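Local coordinates for protein amine Dehydrogenase (Pseudomonas putida, PDB 1JMX) that forms part of a quinohemoprotein amine dehydrogenase that probably oxidises amines, passing their electrons through a quinone cofactor and heme c, at residues D196-F200 with S211-T215; E255-G260 with G272-A278. The contacts are given in a common frame with arbitrary orientation. Residue numbers count along the deposited sequence, not the author numbering.

Interaction 1: D196-F200 with S211-T215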
loop_
_atom_site.group_PDB
_atom_site.type_symbol
_atom_site.label_atom_id
_atom_site.label_comp_id
_atom_site.label_asym_id
_atom_site.label_seq_id
_atom_site.Cartn_x
_atom_site.Cartn_y
_atom_site.Cartn_z
ATOM N N ASP B 196 11.008 -12.580 -15.324
ATOM C CA ASP B 196 10.804 -11.939 -14.033
ATOM C C ASP B 196 11.083 -13.011 -12.985
ATOM O O ASP B 196 10.564 -14.126 -13.063
ATOM C CB ASP B 196 9.377 -11.387 -13.896
ATOM C CG ASP B 196 9.181 -10.595 -12.611
ATOM O OD1 ASP B 196 9.806 -9.533 -12.466
ATOM O OD2 ASP B 196 8.414 -11.036 -11.737
ATOM N N VAL B 197 11.971 -12.700 -12.049
ATOM C CA VAL B 197 12.319 -13.658 -11.015
ATOM C C VAL B 197 12.213 -13.043 -9.626
ATOM O O VAL B 197 12.797 -11.996 -9.340
ATOM C CB VAL B 197 13.754 -14.228 -11.192
ATOM C CG1 VAL B 197 13.933 -15.465 -10.338
ATOM C CG2 VAL B 197 14.048 -14.533 -12.643
ATOM N N LEU B 198 11.447 -13.716 -8.780
ATOM C CA LEU B 198 11.226 -13.322 -7.398
ATOM C C LEU B 198 11.378 -14.644 -6.636
ATOM O O LEU B 198 10.505 -15.510 -6.689
ATOM C CB LEU B 198 9.811 -12.733 -7.248
ATOM C CG LEU B 198 9.338 -12.179 -5.896
ATOM C CD1 LEU B 198 8.861 -13.305 -4.970
ATOM C CD2 LEU B 198 10.461 -11.355 -5.258
ATOM N N TYR B 199 12.508 -14.810 -5.960
ATOM C CA TYR B 199 12.772 -16.045 -5.238
ATOM C C TYR B 199 13.624 -15.821 -3.995
ATOM O O TYR B 199 14.740 -15.318 -4.081
ATOM C CB TYR B 199 13.468 -17.037 -6.172
ATOM C CG TYR B 199 12.885 -18.424 -6.139
ATOM C CD1 TYR B 199 11.701 -18.718 -6.818
ATOM C CD2 TYR B 199 13.514 -19.447 -5.433
ATOM C CE1 TYR B 199 11.161 -19.988 -6.789
ATOM C CE2 TYR B 199 12.977 -20.728 -5.403
ATOM C CZ TYR B 199 11.802 -20.987 -6.083
ATOM O OH TYR B 199 11.273 -22.249 -6.061
ATOM N N PHE B 200 13.078 -16.192 -2.842
ATOM C CA PHE B 200 13.771 -16.039 -1.566
ATOM C C PHE B 200 13.925 -17.383 -0.873
ATOM O O PHE B 200 14.137 -17.444 0.334
ATOM C CB PHE B 200 12.977 -15.110 -0.651
ATOM C CG PHE B 200 12.713 -13.763 -1.244
ATOM C CD1 PHE B 200 13.724 -13.076 -1.917
ATOM C CD2 PHE B 200 11.449 -13.193 -1.159
ATOM C CE1 PHE B 200 13.477 -11.843 -2.500
ATOM C CE2 PHE B 200 11.190 -11.961 -1.736
ATOM C CZ PHE B 200 12.201 -11.284 -2.408
ATOM N N SER B 211 17.762 -23.998 -8.145
ATOM C CA SER B 211 16.624 -23.791 -9.020
ATOM C C SER B 211 15.723 -22.657 -8.574
ATOM O O SER B 211 15.606 -22.368 -7.382
ATOM C CB SER B 211 15.811 -25.080 -9.129
ATOM O OG SER B 211 15.209 -25.406 -7.891
ATOM N N MET B 212 15.101 -22.008 -9.553
ATOM C CA MET B 212 14.185 -20.907 -9.308
ATOM C C MET B 212 13.143 -20.900 -10.408
ATOM O O MET B 212 13.417 -21.348 -11.517
ATOM C CB MET B 212 14.920 -19.565 -9.337
ATOM C CG MET B 212 15.993 -19.395 -8.286
ATOM S SD MET B 212 16.550 -17.702 -8.172
ATOM C CE MET B 212 17.408 -17.518 -9.718
ATOM N N LEU B 213 11.931 -20.448 -10.089
ATOM C CA LEU B 213 10.880 -20.328 -11.092
ATOM C C LEU B 213 10.966 -18.899 -11.626
ATOM O O LEU B 213 11.534 -18.006 -10.982
ATOM C CB LEU B 213 9.487 -20.532 -10.492
ATOM C CG LEU B 213 9.031 -21.850 -9.867
ATOM C CD1 LEU B 213 7.577 -21.697 -9.481
ATOM C CD2 LEU B 213 9.208 -23.005 -10.828
ATOM N N TYR B 214 10.433 -18.699 -12.820
ATOM C CA TYR B 214 10.398 -17.387 -13.434
ATOM C C TYR B 214 9.187 -17.331 -14.349
ATOM O O TYR B 214 8.570 -18.359 -14.620
ATOM C CB TYR B 214 11.692 -17.096 -14.215
ATOM C CG TYR B 214 11.953 -17.970 -15.425
ATOM C CD1 TYR B 214 11.421 -17.646 -16.675
ATOM C CD2 TYR B 214 12.768 -19.104 -15.329
ATOM C CE1 TYR B 214 11.697 -18.425 -17.800
ATOM C CE2 TYR B 214 13.048 -19.895 -16.453
ATOM C CZ TYR B 214 12.507 -19.544 -17.680
ATOM O OH TYR B 214 12.777 -20.308 -18.778
ATOM N N THR B 215 8.791 -16.124 -14.739
ATOM C CA THR B 215 7.678 -15.953 -15.661
ATOM C C THR B 215 8.253 -15.180 -16.828
ATOM O O THR B 215 9.244 -14.462 -16.674
ATOM C CB THR B 215 6.486 -15.159 -15.056
ATOM O OG1 THR B 215 6.905 -13.838 -14.700
ATOM C CG2 THR B 215 5.918 -15.865 -13.835
HETATM O O HOH W 1 7.612 -14.562 -11.478
HETATM O O HOH W 2 9.898 -15.923 -9.916
HETATM O O HOH W 3 12.723 -23.882 -8.218
#
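Two segments running roughly antiparallel, 143° apart, lie close from D196-T215 to V197-Y214 and draw apart toward Y199. At the close end they form a single hydrogen-bonded pair, D196 N to T215 O at 2.9 Å and T215 N to D196 O at 3.2 Å; the carboxylate of D196 forms a salt bridge with R140 of a neighbouring subunit. Beside it, the branched V197 fits against the strand, with CG2 3.8 Å from Y214 CB and CG1 4.1 Å from M212 SD. Flexible M212 fills the hollow between V197 and Y199: M212 SD lies 3.7 Å from Y199 CB and 5.1 Å from the centroid of the Y199 ring, an oblique Met-aromatic contact. The flat tyrosine ring lies over the backbone here: M212 CA sits 3.9 Å from its centroid, almost on the ring normal, a CH-pi contact, while Y199 CE1 comes 4.1 Å from L213 CB. Where the backbones diverge, water 2 accepts from L198 N and lies within hydrogen-bonding distance of L213 O, each 2.9 Å away. The Y199 hydroxyl is hydrogen-bonded with H203. With its other edge bonded to strand 230-239, strand 211-215 is thus flanked by the loop leading into its own blade of a seven-bladed beta-propeller.

Interaction 2: E255-G260 with G272-A278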
loop_
_atom_site.group_PDB
_atom_site.type_symbol
_atom_site.label_atom_id
_atom_site.label_comp_id
_atom_site.label_asym_id
_atom_site.label_seq_id
_atom_site.Cartn_x
_atom_site.Cartn_y
_atom_site.Cartn_z
ATOM N N GLU B 255 -2.249 -19.072 -12.946
ATOM C CA GLU B 255 -2.179 -18.718 -11.527
ATOM C C GLU B 255 -0.705 -18.555 -11.145
ATOM O O GLU B 255 0.192 -18.968 -11.891
ATOM C CB GLU B 255 -2.815 -19.808 -10.658
ATOM C CG GLU B 255 -2.165 -21.183 -10.790
ATOM C CD GLU B 255 -2.753 -22.230 -9.848
ATOM O OE1 GLU B 255 -2.532 -23.433 -10.091
ATOM O OE2 GLU B 255 -3.415 -21.865 -8.854
ATOM N N LEU B 256 -0.455 -17.971 -9.979
ATOM C CA LEU B 256 0.907 -17.758 -9.517
ATOM C C LEU B 256 1.387 -18.832 -8.552
ATOM O O LEU B 256 0.590 -19.425 -7.822
ATOM C CB LEU B 256 1.036 -16.392 -8.844
ATOM C CG LEU B 256 0.713 -15.129 -9.645
ATOM C CD1 LEU B 256 0.900 -13.918 -8.734
ATOM C CD2 LEU B 256 1.599 -15.020 -10.884
ATOM N N TYR B 257 2.702 -19.074 -8.583
ATOM C CA TYR B 257 3.393 -20.032 -7.711
ATOM C C TYR B 257 4.613 -19.286 -7.159
ATOM O O TYR B 257 5.254 -18.524 -7.884
ATOM C CB TYR B 257 3.889 -21.260 -8.494
ATOM C CG TYR B 257 2.820 -22.004 -9.262
ATOM C CD1 TYR B 257 2.908 -22.145 -10.641
ATOM C CD2 TYR B 257 1.693 -22.514 -8.613
ATOM C CE1 TYR B 257 1.903 -22.764 -11.366
ATOM C CE2 TYR B 257 0.680 -23.140 -9.325
ATOM C CZ TYR B 257 0.792 -23.258 -10.707
ATOM O OH TYR B 257 -0.211 -23.860 -11.429
ATOM N N PHE B 258 4.901 -19.457 -5.873
ATOM C CA PHE B 258 6.059 -18.807 -5.261
ATOM C C PHE B 258 7.306 -19.686 -5.380
ATOM O O PHE B 258 8.393 -19.204 -5.702
ATOM C CB PHE B 258 5.777 -18.458 -3.802
ATOM C CG PHE B 258 5.235 -17.071 -3.607
ATOM C CD1 PHE B 258 4.869 -16.285 -4.701
ATOM C CD2 PHE B 258 5.096 -16.544 -2.327
ATOM C CE1 PHE B 258 4.374 -14.990 -4.521
ATOM C CE2 PHE B 258 4.602 -15.248 -2.130
ATOM C CZ PHE B 258 4.242 -14.471 -3.229
ATOM N N THR B 259 7.136 -20.976 -5.101
ATOM C CA THR B 259 8.223 -21.939 -5.199
ATOM C C THR B 259 7.780 -23.140 -6.028
ATOM O O THR B 259 6.582 -23.419 -6.172
ATOM C CB THR B 259 8.689 -22.454 -3.831
ATOM O OG1 THR B 259 7.620 -23.156 -3.197
ATOM C CG2 THR B 259 9.146 -21.320 -2.945
ATOM N N GLY B 260 8.769 -23.840 -6.576
ATOM C CA GLY B 260 8.504 -25.010 -7.379
ATOM C C GLY B 260 9.713 -25.907 -7.375
ATOM O O GLY B 260 10.835 -25.423 -7.445
ATOM N N GLY B 272 4.519 -26.771 -8.178
ATOM C CA GLY B 272 4.558 -25.375 -7.765
ATOM C C GLY B 272 3.496 -25.116 -6.710
ATOM O O GLY B 272 2.521 -25.857 -6.640
ATOM N N VAL B 273 3.652 -24.058 -5.912
ATOM C CA VAL B 273 2.681 -23.768 -4.856
ATOM C C VAL B 273 2.518 -22.292 -4.466
ATOM O O VAL B 273 3.433 -21.491 -4.621
ATOM C CB VAL B 273 3.019 -24.586 -3.555
ATOM C CG1 VAL B 273 4.267 -24.034 -2.883
ATOM C CG2 VAL B 273 1.840 -24.591 -2.579
ATOM N N LEU B 274 1.314 -21.965 -4.000
ATOM C CA LEU B 274 0.932 -20.647 -3.492
ATOM C C LEU B 274 -0.475 -20.824 -2.926
ATOM O O LEU B 274 -0.622 -21.179 -1.764
ATOM C CB LEU B 274 0.988 -19.547 -4.560
ATOM C CG LEU B 274 1.098 -18.078 -4.089
ATOM C CD1 LEU B 274 -0.246 -17.454 -3.822
ATOM C CD2 LEU B 274 1.971 -17.976 -2.853
ATOM N N ASN B 275 -1.501 -20.632 -3.754
ATOM C CA ASN B 275 -2.888 -20.805 -3.313
ATOM C C ASN B 275 -3.377 -22.215 -3.632
ATOM O O ASN B 275 -4.251 -22.745 -2.952
ATOM C CB ASN B 275 -3.796 -19.731 -3.911
ATOM C CG ASN B 275 -3.613 -18.381 -3.232
ATOM O OD1 ASN B 275 -3.098 -18.302 -2.117
ATOM N ND2 ASN B 275 -4.039 -17.314 -3.901
ATOM N N ARG B 276 -2.792 -22.813 -4.665
ATOM C CA ARG B 276 -3.084 -24.188 -5.060
ATOM C C ARG B 276 -1.740 -24.888 -5.218
ATOM O O ARG B 276 -0.717 -24.238 -5.428
ATOM C CB ARG B 276 -3.810 -24.257 -6.409
ATOM C CG ARG B 276 -5.294 -23.958 -6.373
ATOM C CD ARG B 276 -6.006 -24.627 -7.546
ATOM N NE ARG B 276 -5.295 -24.419 -8.806
ATOM C CZ ARG B 276 -5.654 -24.952 -9.971
ATOM N NH1 ARG B 276 -6.727 -25.728 -10.051
ATOM N NH2 ARG B 276 -4.919 -24.742 -11.054
ATOM N N LEU B 277 -1.739 -26.207 -5.091
ATOM C CA LEU B 277 -0.525 -26.985 -5.281
ATOM C C LEU B 277 -0.732 -27.604 -6.662
ATOM O O LEU B 277 -1.669 -28.370 -6.854
ATOM C CB LEU B 277 -0.423 -28.089 -4.223
ATOM C CG LEU B 277 0.941 -28.667 -3.800
ATOM C CD1 LEU B 277 0.713 -30.009 -3.114
ATOM C CD2 LEU B 277 1.880 -28.854 -4.972
ATOM N N ALA B 278 0.095 -27.243 -7.635
ATOM C CA ALA B 278 -0.059 -27.790 -8.977
ATOM C C ALA B 278 1.049 -28.765 -9.351
ATOM O O ALA B 278 2.206 -28.586 -8.980
ATOM C CB ALA B 278 -0.156 -26.679 -9.998
HETATM O O HOH W 4 -1.474 -20.638 -6.600
#
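This contact lies in one blade of the beta-propeller, in the antiparallel hairpin of strands 257-262 and 269-274 and the start of strand 276-281. Backbone hydrogen bonds, F258 N to V273 O (2.8 Å) and V273 N to T259 O (3.0 Å), hold the hairpin where the chain turns a corner at F258. Farther along, G260 CA and G272 CA approach to 4.0 Å. G272 suits its place because a beta carbon there would clash with the Y257 ring. Apolar contacts follow: L274 CD2 sits over the F258 ring, 3.6 Å from its centroid, and Y257 CZ touches the small A278 CB at 3.6 Å. The acidic E255 and basic R276 pair by charge: E255 OE1 forms a salt bridge with R276 NH2 at 2.9 Å and OE2 of E255 accepts from R276 NE at 3.2 Å. The Y257 hydroxyl donates to E255 OE1 and is also hydrogen-bonded with the hydroxyl of Y280. Finally, water 4 accepts from N275 N at 2.8 Å and donates to L256 O at 2.7 Å.

Interactions 1 and 2 follow one another along the chain and belong to successive blades, their centres about 12 Å apart. They touch directly through Y199, whose aromatic side chain reaches from the loop of interaction 1 across to the hairpin of interaction 2: its OH lies 3.0 Å from G260 N, a probable hydrogen bond, and its CE1 is 3.1 Å from F258 O. L213 CD1 packs against the backbone, 3.7 Å from T259 C. Each contact also faces other chains of the assembly. Heme c is bordered in this chain by L116 to Y120, which belong to neither contact; the junction through Y199 and L213 is what ties the two blades together here.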